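Local coordinates for proton-dependent oligopeptide transporter family protein (Xanthomonas campestris, PDB 6EI3) that probably carries small peptides across the membrane coupled to protons, as a major facilitator superfamily transporter, and is captured here in an auto-inhibited form, at residues 67-72 with 76-81; 122-127 with 184-189; 116-121 with 436-441. All blocks are in the same frame, centred on the assembly; numbering follows the deposited sequence. Where two conformers were deposited one is given.

In the fold
From the N terminus, contact 1 closes first and over the shortest span: the chain turns sharply within 62-95 and residues 76-81 fold back against 67-72. Contact 3 then opens at 116-121 and closes only at 436-441, after more than three hundred residues. Contact 2 opens directly after it, at 122-127, and has already closed at 184-189, so it lies wholly within that long span and nothing crosses. Contacts 1 and 2 meet through Tyr-76 and Phe-186 and line one bound lipid, while Leu-120 joins contacts 1 and 3. Two contacts thus consolidate the N-terminal bundle; the third ties it to the C-terminal one.

Contact 1. Residues 67-72 with 76-81; sequences WLADRF and YTTIIW. With 78M ((2S)-2,3-dihydroxypropyl(7Z)-pentadec-7-enoate), chain B.
Thr-78 lays its side chain against Ala-69, with OG1 3.5 Å from Ala-69 CA and CG2 close to the Ala-69 methyl. The small alanine lets the backbones come within 5.7 Å, measured between Ala-69 CA and Thr-78 CA, nine residues apart in sequence, which requires the chain to double back sharply between them. Leu-68 completes the patch, its CB lying 4.2 Å from Thr-78 CG2. The threonine hydroxyl does not bond across this interface: with OG1 beside the backbone N (chi1 -50°) it reaches back one turn and is hydrogen-bonded to Gly-74 O, while the same oxygen, together with CB and CG2, still rests on Ala-69. The Leu-Ala-Asp-Arg run and the Phe-Phe-Gly-Lys that follows are consistent with motif A, which in major facilitator transporters links the second and third transmembrane helices. Other residues of 76-81 hold the glycerol head of a lipid. Thr-77 OG1 and the lipid O21 are hydrogen-bonded at 2.7 Å, and Trp-81 NE1 donates to the middle hydroxyl O19 at 3.0 Å, with an N-H...O angle of 151°. Two hydroxyls are therefore gripped separately, which should restrict how the head group can turn. Tyr-76 adds its ring edge, CE2 lying 3.3 Å from O21, and Ile-80 CG2 touches the ester oxygen O2. Around the turn, Leu-120 packs on both Ala-69 and Thr-78, Ile-79 meets Phe-124 of helix 121-127, and Ile-80 leans on Phe-186 and Trp-187 of helix 168-188.

Contact 2. Residues 122-127 with 184-189; sequences ASFMVD and AVFWLG. With 78M ((2S)-2,3-dihydroxypropyl(7Z)-pentadec-7-enoate), chain B.
Phe-124 and Phe-186 reach for each other from opposite directions and meet obliquely, their planes inclined at 51° and their centroids 5.5 Å apart. The pairing is therefore neither a parallel stack nor a T-shaped one. Its touching parts are the CD2-CE2 flank of Phe-124 and the CE1-CZ flank of Phe-186, closest at 3.5 Å between Phe-124 CE2 and Phe-186 CZ. Each ring is carried out from its helix by a first torsion near -173°, which sets CG opposite the backbone N and lets the rings bridge a gap that the backbones leave wide. Tyr-193 presents a third aromatic ring to both phenylalanines, edge-to-face with Phe-124, and its hydroxyl is hydrogen-bonded to Phe-186 O; Ile-7 of helix 4-22 also touches both. One residue further on, Trp-187 turns toward the lipid. The acyl chain runs over one face of the indole, where the carbons flanking the C7-C8 double bond make the contact, C6 lying 3.6 Å from Trp-187 CG and C9 3.7 Å from Trp-187 CE3. Ala-184 CB continues this track at 4.0 Å from C11. The charge of Asp-127 is met separately, in a salt bridge with Lys-75. Helix 121-127 and helix 168-188 are thus joined within the N-terminal bundle by ring-to-ring contact alone; with no hydrogen bond between 122-127 and 184-189, this apolar meeting imposes little directional constraint and works by burying the rings.

Contact 3. Residues 116-121 with 436-441; sequences GIKPLV and FWYLTT
The carbonyl oxygen of Ile-117 accepts two backbone N-H groups, from Leu-120 at 2.9 Å and from Val-121 at 3.1 Å, drawing Lys-118 and Pro-119 into the bend that meets Tyr-438. The phenol is approached by both residues in different ways. Lys-118 lays its aliphatic chain over one face: CD stands 4.0 Å from the centroid of the Tyr-438 ring and 24° off its normal, a CH-pi contact displaced toward CE1. CG, set opposite the backbone N at chi1 -170°, sends the lysine chain past the tyrosine in the opposing sense; bends further along turn the ammonium away from the ring, and the lysine makes a cation-pi contact with Phe-59. Pro-119, in contrast, comes in at the ring edge, its CB 3.9 Å from Tyr-438 CE2. One aromatic side chain is thus bounded over a face and along an edge by consecutive residues. Within 436-441, Thr-440 OG1 donates to Phe-436 O at 2.8 Å, a hydroxyl-to-carbonyl bond one turn back. The contact joins the N- and C-terminal bundles, between which transporters of this superfamily bind their substrates. Tyr-438 also touches Pro-62 and Phe-59, while Ile-117 and Val-121 pack on Glu-14 and Glu-11 of the family's ExxER motif in helix 4-22; on the far bundle, Trp-437 and Thr-441 both meet Phe-303 of helix 281-306.

Contact 1. Residues 67-72 with 76-81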
loop_
_atom_site.group_PDB
_atom_site.type_symbol
_atom_site.label_atom_id
_atom_site.label_comp_id
_atom_site.label_asym_id
_atom_site.label_seq_id
_atom_site.Cartn_x
_atom_site.Cartn_y
_atom_site.Cartn_z
ATOM N N TRP A 67 -11.753 -2.900 12.861
ATOM C CA TRP A 67 -12.154 -2.707 14.260
ATOM C C TRP A 67 -13.667 -2.545 14.363
ATOM O O TRP A 67 -14.285 -3.273 15.124
ATOM C CB TRP A 67 -11.406 -1.507 14.896
ATOM C CG TRP A 67 -11.734 -1.258 16.345
ATOM C CD1 TRP A 67 -11.365 -2.025 17.414
ATOM C CD2 TRP A 67 -12.465 -0.147 16.883
ATOM N NE1 TRP A 67 -11.832 -1.463 18.584
ATOM C CE2 TRP A 67 -12.527 -0.322 18.284
ATOM C CE3 TRP A 67 -13.097 0.971 16.314
ATOM C CZ2 TRP A 67 -13.166 0.598 19.126
ATOM C CZ3 TRP A 67 -13.740 1.873 17.147
ATOM C CH2 TRP A 67 -13.776 1.681 18.535
ATOM N N LEU A 68 -14.272 -1.638 13.568
ATOM C CA LEU A 68 -15.729 -1.432 13.582
ATOM C C LEU A 68 -16.496 -2.707 13.223
ATOM O O LEU A 68 -17.465 -3.046 13.893
ATOM C CB LEU A 68 -16.153 -0.273 12.675
ATOM C CG LEU A 68 -15.650 1.118 13.065
ATOM C CD1 LEU A 68 -15.981 2.131 11.974
ATOM C CD2 LEU A 68 -16.222 1.561 14.437
ATOM N N ALA A 69 -16.028 -3.428 12.202
ATOM C CA ALA A 69 -16.663 -4.677 11.763
ATOM C C ALA A 69 -16.537 -5.784 12.819
ATOM O O ALA A 69 -17.537 -6.390 13.177
ATOM C CB ALA A 69 -16.067 -5.137 10.435
ATOM N N ASP A 70 -15.320 -6.033 13.325
ATOM C CA ASP A 70 -15.067 -7.094 14.294
ATOM C C ASP A 70 -15.601 -6.847 15.678
ATOM O O ASP A 70 -15.859 -7.816 16.392
ATOM C CB ASP A 70 -13.572 -7.436 14.383
ATOM C CG ASP A 70 -13.019 -8.092 13.132
ATOM O OD1 ASP A 70 -13.824 -8.648 12.341
ATOM O OD2 ASP A 70 -11.784 -8.068 12.950
ATOM N N ARG A 71 -15.737 -5.584 16.084
ATOM C CA ARG A 71 -16.152 -5.316 17.457
ATOM C C ARG A 71 -17.564 -4.803 17.576
ATOM O O ARG A 71 -18.091 -4.830 18.683
ATOM C CB ARG A 71 -15.154 -4.377 18.184
ATOM C CG ARG A 71 -13.738 -4.959 18.300
ATOM C CD ARG A 71 -13.620 -6.070 19.339
ATOM N NE ARG A 71 -12.654 -7.103 18.949
ATOM C CZ ARG A 71 -12.967 -8.364 18.647
ATOM N NH1 ARG A 71 -14.233 -8.770 18.676
ATOM N NH2 ARG A 71 -12.016 -9.227 18.317
ATOM N N PHE A 72 -18.201 -4.352 16.475
ATOM C CA PHE A 72 -19.557 -3.823 16.622
ATOM C C PHE A 72 -20.593 -4.225 15.576
ATOM O O PHE A 72 -21.695 -4.626 15.952
ATOM C CB PHE A 72 -19.539 -2.272 16.695
ATOM C CG PHE A 72 -18.635 -1.671 17.747
ATOM C CD1 PHE A 72 -19.013 -1.649 19.084
ATOM C CD2 PHE A 72 -17.391 -1.153 17.403
ATOM C CE1 PHE A 72 -18.162 -1.113 20.064
ATOM C CE2 PHE A 72 -16.545 -0.605 18.377
ATOM C CZ PHE A 72 -16.936 -0.589 19.701
ATOM N N TYR A 76 -20.968 -6.962 6.714
ATOM C CA TYR A 76 -21.976 -6.418 5.791
ATOM C C TYR A 76 -22.280 -4.934 6.037
ATOM O O TYR A 76 -22.224 -4.138 5.095
ATOM C CB TYR A 76 -23.304 -7.220 5.804
ATOM C CG TYR A 76 -24.344 -6.546 4.936
ATOM C CD1 TYR A 76 -24.272 -6.618 3.546
ATOM C CD2 TYR A 76 -25.335 -5.745 5.497
ATOM C CE1 TYR A 76 -25.180 -5.933 2.736
ATOM C CE2 TYR A 76 -26.256 -5.067 4.700
ATOM C CZ TYR A 76 -26.179 -5.172 3.318
ATOM O OH TYR A 76 -27.065 -4.495 2.527
ATOM N N THR A 77 -22.672 -4.588 7.280
ATOM C CA THR A 77 -23.044 -3.211 7.656
ATOM C C THR A 77 -21.882 -2.232 7.466
ATOM O O THR A 77 -22.086 -1.133 6.967
ATOM C CB THR A 77 -23.590 -3.201 9.094
ATOM O OG1 THR A 77 -24.767 -4.003 9.111
ATOM C CG2 THR A 77 -23.918 -1.793 9.612
ATOM N N THR A 78 -20.686 -2.635 7.875
ATOM C CA THR A 78 -19.484 -1.811 7.790
ATOM C C THR A 78 -19.147 -1.542 6.320
ATOM O O THR A 78 -18.903 -0.385 5.962
ATOM C CB THR A 78 -18.355 -2.461 8.598
ATOM O OG1 THR A 78 -18.867 -2.782 9.892
ATOM C CG2 THR A 78 -17.140 -1.540 8.755
ATOM N N ILE A 79 -19.232 -2.584 5.461
ATOM C CA ILE A 79 -18.985 -2.431 4.024
ATOM C C ILE A 79 -19.962 -1.425 3.434
ATOM O O ILE A 79 -19.534 -0.522 2.716
ATOM C CB ILE A 79 -18.972 -3.779 3.214
ATOM C CG1 ILE A 79 -17.739 -4.632 3.599
ATOM C CG2 ILE A 79 -18.951 -3.466 1.674
ATOM C CD1 ILE A 79 -17.846 -6.163 3.242
ATOM N N ILE A 80 -21.256 -1.579 3.732
ATOM C CA ILE A 80 -22.315 -0.703 3.226
ATOM C C ILE A 80 -22.067 0.769 3.579
ATOM O O ILE A 80 -22.129 1.621 2.694
ATOM C CB ILE A 80 -23.728 -1.204 3.684
ATOM C CG1 ILE A 80 -24.231 -2.356 2.794
ATOM C CG2 ILE A 80 -24.773 -0.064 3.737
ATOM C CD1 ILE A 80 -24.662 -2.000 1.303
ATOM N N TRP A 81 -21.769 1.057 4.864
ATOM C CA TRP A 81 -21.582 2.430 5.321
ATOM C C TRP A 81 -20.301 3.058 4.808
ATOM O O TRP A 81 -20.333 4.215 4.415
ATOM C CB TRP A 81 -21.725 2.539 6.844
ATOM C CG TRP A 81 -23.170 2.525 7.249
ATOM C CD1 TRP A 81 -23.845 1.495 7.836
ATOM C CD2 TRP A 81 -24.157 3.526 6.939
ATOM N NE1 TRP A 81 -25.173 1.825 7.990
ATOM C CE2 TRP A 81 -25.392 3.067 7.447
ATOM C CE3 TRP A 81 -24.111 4.784 6.303
ATOM C CZ2 TRP A 81 -26.569 3.826 7.357
ATOM C CZ3 TRP A 81 -25.278 5.532 6.207
ATOM C CH2 TRP A 81 -26.489 5.056 6.735
HETATM O O21 78M B . -26.778 -3.280 7.416
HETATM C C20 78M B . -27.398 -2.242 8.162
HETATM C C18 78M B . -27.297 -0.920 7.437
HETATM O O19 78M B . -27.576 0.151 8.347
HETATM C C17 78M B . -28.227 -0.843 6.252
HETATM O O2 78M B . -27.880 0.380 5.559
HETATM C C1 78M B . -28.431 0.592 4.359
HETATM O O1 78M B . -29.116 -0.214 3.782
HETATM C C2 78M B . -28.097 1.966 3.847
HETATM C C3 78M B . -28.527 2.251 2.408
HETATM C C4 78M B . -27.698 1.514 1.361
HETATM C C5 78M B . -27.984 1.942 -0.068
HETATM C C6 78M B . -27.438 0.984 -1.121
HETATM C C7 78M B . -27.366 1.574 -2.500
HETATM C C8 78M B . -28.317 1.636 -3.426
HETATM C C9 78M B . -29.740 1.149 -3.345
HETATM C C10 78M B . -30.513 1.344 -4.656
HETATM C C11 78M B . -30.237 0.280 -5.713
HETATM C C12 78M B . -30.579 0.697 -7.137
HETATM C C13 78M B . -30.484 -0.437 -8.156
HETATM C C15 78M B . -29.080 0.361 -10.150
HETATM C C14 78M B . -30.465 0.004 -9.617
#

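Contact 2. Residues 122-127 with 184-189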
loop_
_atom_site.group_PDB
_atom_site.type_symbol
_atom_site.label_atom_id
_atom_site.label_comp_id
_atom_site.label_asym_id
_atom_site.label_seq_id
_atom_site.Cartn_x
_atom_site.Cartn_y
_atom_site.Cartn_z
ATOM N N ALA A 122 -12.616 -9.371 1.193
ATOM C CA ALA A 122 -12.116 -10.735 1.047
ATOM C C ALA A 122 -12.582 -11.660 2.142
ATOM O O ALA A 122 -13.005 -12.768 1.849
ATOM C CB ALA A 122 -10.597 -10.745 0.947
ATOM N N SER A 123 -12.540 -11.199 3.398
ATOM C CA SER A 123 -12.981 -11.959 4.579
ATOM C C SER A 123 -14.492 -12.264 4.506
ATOM O O SER A 123 -14.905 -13.377 4.823
ATOM C CB SER A 123 -12.671 -11.161 5.844
ATOM O OG SER A 123 -13.012 -11.939 6.978
ATOM N N PHE A 124 -15.317 -11.272 4.082
ATOM C CA PHE A 124 -16.776 -11.460 3.933
ATOM C C PHE A 124 -17.072 -12.456 2.821
ATOM O O PHE A 124 -18.047 -13.195 2.899
ATOM C CB PHE A 124 -17.469 -10.116 3.647
ATOM C CG PHE A 124 -18.982 -10.149 3.635
ATOM C CD1 PHE A 124 -19.698 -10.392 4.804
ATOM C CD2 PHE A 124 -19.689 -9.824 2.483
ATOM C CE1 PHE A 124 -21.095 -10.379 4.805
ATOM C CE2 PHE A 124 -21.086 -9.842 2.474
ATOM C CZ PHE A 124 -21.779 -10.089 3.642
ATOM N N MET A 125 -16.240 -12.460 1.768
ATOM C CA MET A 125 -16.406 -13.415 0.662
ATOM C C MET A 125 -16.195 -14.858 1.186
ATOM O O MET A 125 -16.974 -15.743 0.849
ATOM C CB MET A 125 -15.408 -13.101 -0.472
ATOM C CG MET A 125 -15.544 -14.044 -1.670
ATOM S SD MET A 125 -14.546 -15.550 -1.472
ATOM C CE MET A 125 -12.863 -14.870 -1.777
ATOM N N VAL A 126 -15.098 -15.101 1.940
ATOM C CA VAL A 126 -14.783 -16.437 2.487
ATOM C C VAL A 126 -15.949 -16.942 3.391
ATOM O O VAL A 126 -16.310 -18.115 3.313
ATOM C CB VAL A 126 -13.403 -16.474 3.206
ATOM C CG1 VAL A 126 -13.093 -17.865 3.769
ATOM C CG2 VAL A 126 -12.283 -16.026 2.275
ATOM N N ASP A 127 -16.577 -16.027 4.175
ATOM C CA ASP A 127 -17.734 -16.308 5.057
ATOM C C ASP A 127 -18.915 -16.922 4.296
ATOM O O ASP A 127 -19.728 -17.589 4.906
ATOM C CB ASP A 127 -18.252 -15.003 5.714
ATOM C CG ASP A 127 -17.374 -14.402 6.794
ATOM O OD1 ASP A 127 -16.388 -15.061 7.199
ATOM O OD2 ASP A 127 -17.669 -13.260 7.234
ATOM N N ALA A 184 -24.534 -0.485 -5.103
ATOM C CA ALA A 184 -25.870 -0.989 -5.418
ATOM C C ALA A 184 -25.859 -2.509 -5.580
ATOM O O ALA A 184 -26.762 -3.173 -5.074
ATOM C CB ALA A 184 -26.417 -0.325 -6.691
ATOM N N VAL A 185 -24.861 -3.053 -6.310
ATOM C CA VAL A 185 -24.733 -4.493 -6.548
ATOM C C VAL A 185 -24.501 -5.243 -5.216
ATOM O O VAL A 185 -25.171 -6.243 -4.957
ATOM C CB VAL A 185 -23.685 -4.824 -7.651
ATOM C CG1 VAL A 185 -23.293 -6.299 -7.624
ATOM C CG2 VAL A 185 -24.219 -4.447 -9.043
ATOM N N PHE A 186 -23.616 -4.707 -4.345
ATOM C CA PHE A 186 -23.366 -5.313 -3.036
ATOM C C PHE A 186 -24.695 -5.398 -2.254
ATOM O O PHE A 186 -25.068 -6.474 -1.812
ATOM C CB PHE A 186 -22.269 -4.545 -2.248
ATOM C CG PHE A 186 -21.851 -5.226 -0.953
ATOM C CD1 PHE A 186 -20.971 -6.310 -0.967
ATOM C CD2 PHE A 186 -22.323 -4.772 0.275
ATOM C CE1 PHE A 186 -20.598 -6.949 0.230
ATOM C CE2 PHE A 186 -21.914 -5.379 1.467
ATOM C CZ PHE A 186 -21.061 -6.469 1.437
ATOM N N TRP A 187 -25.447 -4.280 -2.197
ATOM C CA TRP A 187 -26.750 -4.166 -1.525
ATOM C C TRP A 187 -27.814 -5.127 -2.110
ATOM O O TRP A 187 -28.618 -5.682 -1.362
ATOM C CB TRP A 187 -27.210 -2.692 -1.570
ATOM C CG TRP A 187 -28.577 -2.435 -1.011
ATOM C CD1 TRP A 187 -28.904 -2.187 0.292
ATOM C CD2 TRP A 187 -29.799 -2.359 -1.757
ATOM N NE1 TRP A 187 -30.265 -2.000 0.408
ATOM C CE2 TRP A 187 -30.841 -2.114 -0.834
ATOM C CE3 TRP A 187 -30.122 -2.520 -3.118
ATOM C CZ2 TRP A 187 -32.182 -1.995 -1.229
ATOM C CZ3 TRP A 187 -31.450 -2.394 -3.510
ATOM C CH2 TRP A 187 -32.464 -2.144 -2.571
ATOM N N LEU A 188 -27.786 -5.367 -3.428
ATOM C CA LEU A 188 -28.735 -6.284 -4.078
ATOM C C LEU A 188 -28.607 -7.751 -3.611
ATOM O O LEU A 188 -29.570 -8.489 -3.689
ATOM C CB LEU A 188 -28.648 -6.171 -5.618
ATOM C CG LEU A 188 -29.401 -4.973 -6.234
ATOM C CD1 LEU A 188 -28.861 -4.626 -7.600
ATOM C CD2 LEU A 188 -30.897 -5.250 -6.345
ATOM N N GLY A 189 -27.446 -8.154 -3.106
ATOM C CA GLY A 189 -27.305 -9.507 -2.583
ATOM C C GLY A 189 -27.514 -9.624 -1.079
ATOM O O GLY A 189 -27.293 -10.708 -0.542
HETATM O O21 78M B . -26.778 -3.280 7.416
HETATM C C20 78M B . -27.398 -2.242 8.162
HETATM C C18 78M B . -27.297 -0.920 7.437
HETATM O O19 78M B . -27.576 0.151 8.347
HETATM C C17 78M B . -28.227 -0.843 6.252
HETATM O O2 78M B . -27.880 0.380 5.559
HETATM C C1 78M B . -28.431 0.592 4.359
HETATM O O1 78M B . -29.116 -0.214 3.782
HETATM C C2 78M B . -28.097 1.966 3.847
HETATM C C3 78M B . -28.527 2.251 2.408
HETATM C C4 78M B . -27.698 1.514 1.361
HETATM C C5 78M B . -27.984 1.942 -0.068
HETATM C C6 78M B . -27.438 0.984 -1.121
HETATM C C7 78M B . -27.366 1.574 -2.500
HETATM C C8 78M B . -28.317 1.636 -3.426
HETATM C C9 78M B . -29.740 1.149 -3.345
HETATM C C10 78M B . -30.513 1.344 -4.656
HETATM C C11 78M B . -30.237 0.280 -5.713
HETATM C C12 78M B . -30.579 0.697 -7.137
HETATM C C13 78M B . -30.484 -0.437 -8.156
HETATM C C15 78M B . -29.080 0.361 -10.150
HETATM C C14 78M B . -30.465 0.004 -9.617
#

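Contact 3. Residues 116-121 with 436-441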
loop_
_atom_site.group_PDB
_atom_site.type_symbol
_atom_site.label_atom_id
_atom_site.label_comp_id
_atom_site.label_asym_id
_atom_site.label_seq_id
_atom_site.Cartn_x
_atom_site.Cartn_y
_atom_site.Cartn_z
ATOM N N GLY A 116 -11.546 1.689 4.637
ATOM C CA GLY A 116 -12.397 0.943 5.564
ATOM C C GLY A 116 -12.891 -0.412 5.078
ATOM O O GLY A 116 -12.963 -1.355 5.870
ATOM N N ILE A 117 -13.227 -0.530 3.777
ATOM C CA ILE A 117 -13.746 -1.795 3.205
ATOM C C ILE A 117 -12.639 -2.804 2.870
ATOM O O ILE A 117 -12.913 -3.991 2.728
ATOM C CB ILE A 117 -14.619 -1.546 1.946
ATOM C CG1 ILE A 117 -13.758 -0.974 0.777
ATOM C CG2 ILE A 117 -15.826 -0.658 2.282
ATOM C CD1 ILE A 117 -14.419 -0.978 -0.620
ATOM N N LYS A 118 -11.408 -2.302 2.663
ATOM C CA LYS A 118 -10.247 -3.065 2.233
ATOM C C LYS A 118 -9.981 -4.357 3.047
ATOM O O LYS A 118 -9.780 -5.380 2.407
ATOM C CB LYS A 118 -9.027 -2.145 2.200
ATOM C CG LYS A 118 -7.798 -2.728 1.550
ATOM C CD LYS A 118 -6.684 -1.703 1.662
ATOM C CE LYS A 118 -6.036 -1.465 0.344
ATOM N NZ LYS A 118 -6.843 -0.633 -0.553
ATOM N N PRO A 119 -9.981 -4.414 4.401
ATOM C CA PRO A 119 -9.706 -5.712 5.044
ATOM C C PRO A 119 -10.979 -6.544 5.202
ATOM O O PRO A 119 -10.946 -7.576 5.857
ATOM C CB PRO A 119 -9.152 -5.286 6.412
ATOM C CG PRO A 119 -9.919 -4.039 6.732
ATOM C CD PRO A 119 -10.203 -3.354 5.415
ATOM N N LEU A 120 -12.111 -6.063 4.653
ATOM C CA LEU A 120 -13.420 -6.695 4.856
ATOM C C LEU A 120 -13.989 -7.460 3.679
ATOM O O LEU A 120 -14.654 -8.461 3.902
ATOM C CB LEU A 120 -14.470 -5.648 5.313
ATOM C CG LEU A 120 -14.085 -4.673 6.449
ATOM C CD1 LEU A 120 -15.211 -3.719 6.723
ATOM C CD2 LEU A 120 -13.653 -5.419 7.728
ATOM N N VAL A 121 -13.762 -6.977 2.456
ATOM C CA VAL A 121 -14.320 -7.566 1.238
ATOM C C VAL A 121 -13.925 -9.051 1.090
ATOM O O VAL A 121 -14.813 -9.892 0.928
ATOM C CB VAL A 121 -14.019 -6.703 -0.026
ATOM C CG1 VAL A 121 -12.536 -6.705 -0.406
ATOM C CG2 VAL A 121 -14.904 -7.093 -1.206
ATOM N N PHE A 436 -0.521 -5.061 9.471
ATOM C CA PHE A 436 0.876 -4.633 9.371
ATOM C C PHE A 436 1.309 -4.455 7.922
ATOM O O PHE A 436 2.152 -3.593 7.658
ATOM C CB PHE A 436 1.831 -5.623 10.068
ATOM C CG PHE A 436 1.977 -5.582 11.576
ATOM C CD1 PHE A 436 1.336 -4.606 12.333
ATOM C CD2 PHE A 436 2.770 -6.522 12.239
ATOM C CE1 PHE A 436 1.444 -4.591 13.729
ATOM C CE2 PHE A 436 2.892 -6.500 13.640
ATOM C CZ PHE A 436 2.233 -5.532 14.373
ATOM N N TRP A 437 0.792 -5.308 7.001
ATOM C CA TRP A 437 1.099 -5.225 5.559
ATOM C C TRP A 437 0.522 -3.939 4.973
ATOM O O TRP A 437 1.216 -3.252 4.233
ATOM C CB TRP A 437 0.598 -6.461 4.785
ATOM C CG TRP A 437 1.066 -6.521 3.351
ATOM C CD1 TRP A 437 0.278 -6.571 2.236
ATOM C CD2 TRP A 437 2.427 -6.602 2.884
ATOM N NE1 TRP A 437 1.060 -6.693 1.106
ATOM C CE2 TRP A 437 2.382 -6.706 1.475
ATOM C CE3 TRP A 437 3.685 -6.617 3.522
ATOM C CZ2 TRP A 437 3.543 -6.765 0.691
ATOM C CZ3 TRP A 437 4.833 -6.693 2.743
ATOM C CH2 TRP A 437 4.754 -6.772 1.347
ATOM N N TYR A 438 -0.730 -3.587 5.332
ATOM C CA TYR A 438 -1.336 -2.330 4.873
ATOM C C TYR A 438 -0.525 -1.137 5.377
ATOM O O TYR A 438 -0.260 -0.218 4.614
ATOM C CB TYR A 438 -2.786 -2.195 5.358
ATOM C CG TYR A 438 -3.728 -3.204 4.752
ATOM C CD1 TYR A 438 -3.640 -3.550 3.407
ATOM C CD2 TYR A 438 -4.744 -3.777 5.508
ATOM C CE1 TYR A 438 -4.514 -4.479 2.842
ATOM C CE2 TYR A 438 -5.635 -4.691 4.947
ATOM C CZ TYR A 438 -5.514 -5.041 3.616
ATOM O OH TYR A 438 -6.404 -5.924 3.052
ATOM N N LEU A 439 -0.089 -1.186 6.636
ATOM C CA LEU A 439 0.726 -0.130 7.220
ATOM C C LEU A 439 2.100 -0.009 6.544
ATOM O O LEU A 439 2.699 1.052 6.624
ATOM C CB LEU A 439 0.870 -0.302 8.747
ATOM C CG LEU A 439 -0.422 -0.157 9.572
ATOM C CD1 LEU A 439 -0.150 -0.438 11.056
ATOM C CD2 LEU A 439 -1.079 1.229 9.381
ATOM N N THR A 440 2.598 -1.094 5.904
ATOM C CA THR A 440 3.868 -1.111 5.165
ATOM C C THR A 440 3.777 -0.118 3.995
ATOM O O THR A 440 4.709 0.656 3.785
ATOM C CB THR A 440 4.249 -2.555 4.781
ATOM O OG1 THR A 440 4.317 -3.314 5.979
ATOM C CG2 THR A 440 5.584 -2.658 4.086
ATOM N N THR A 441 2.632 -0.106 3.277
ATOM C CA THR A 441 2.358 0.858 2.200
ATOM C C THR A 441 2.204 2.247 2.795
ATOM O O THR A 441 2.772 3.185 2.238
ATOM C CB THR A 441 1.083 0.478 1.444
ATOM O OG1 THR A 441 1.334 -0.736 0.755
ATOM C CG2 THR A 441 0.653 1.558 0.426
#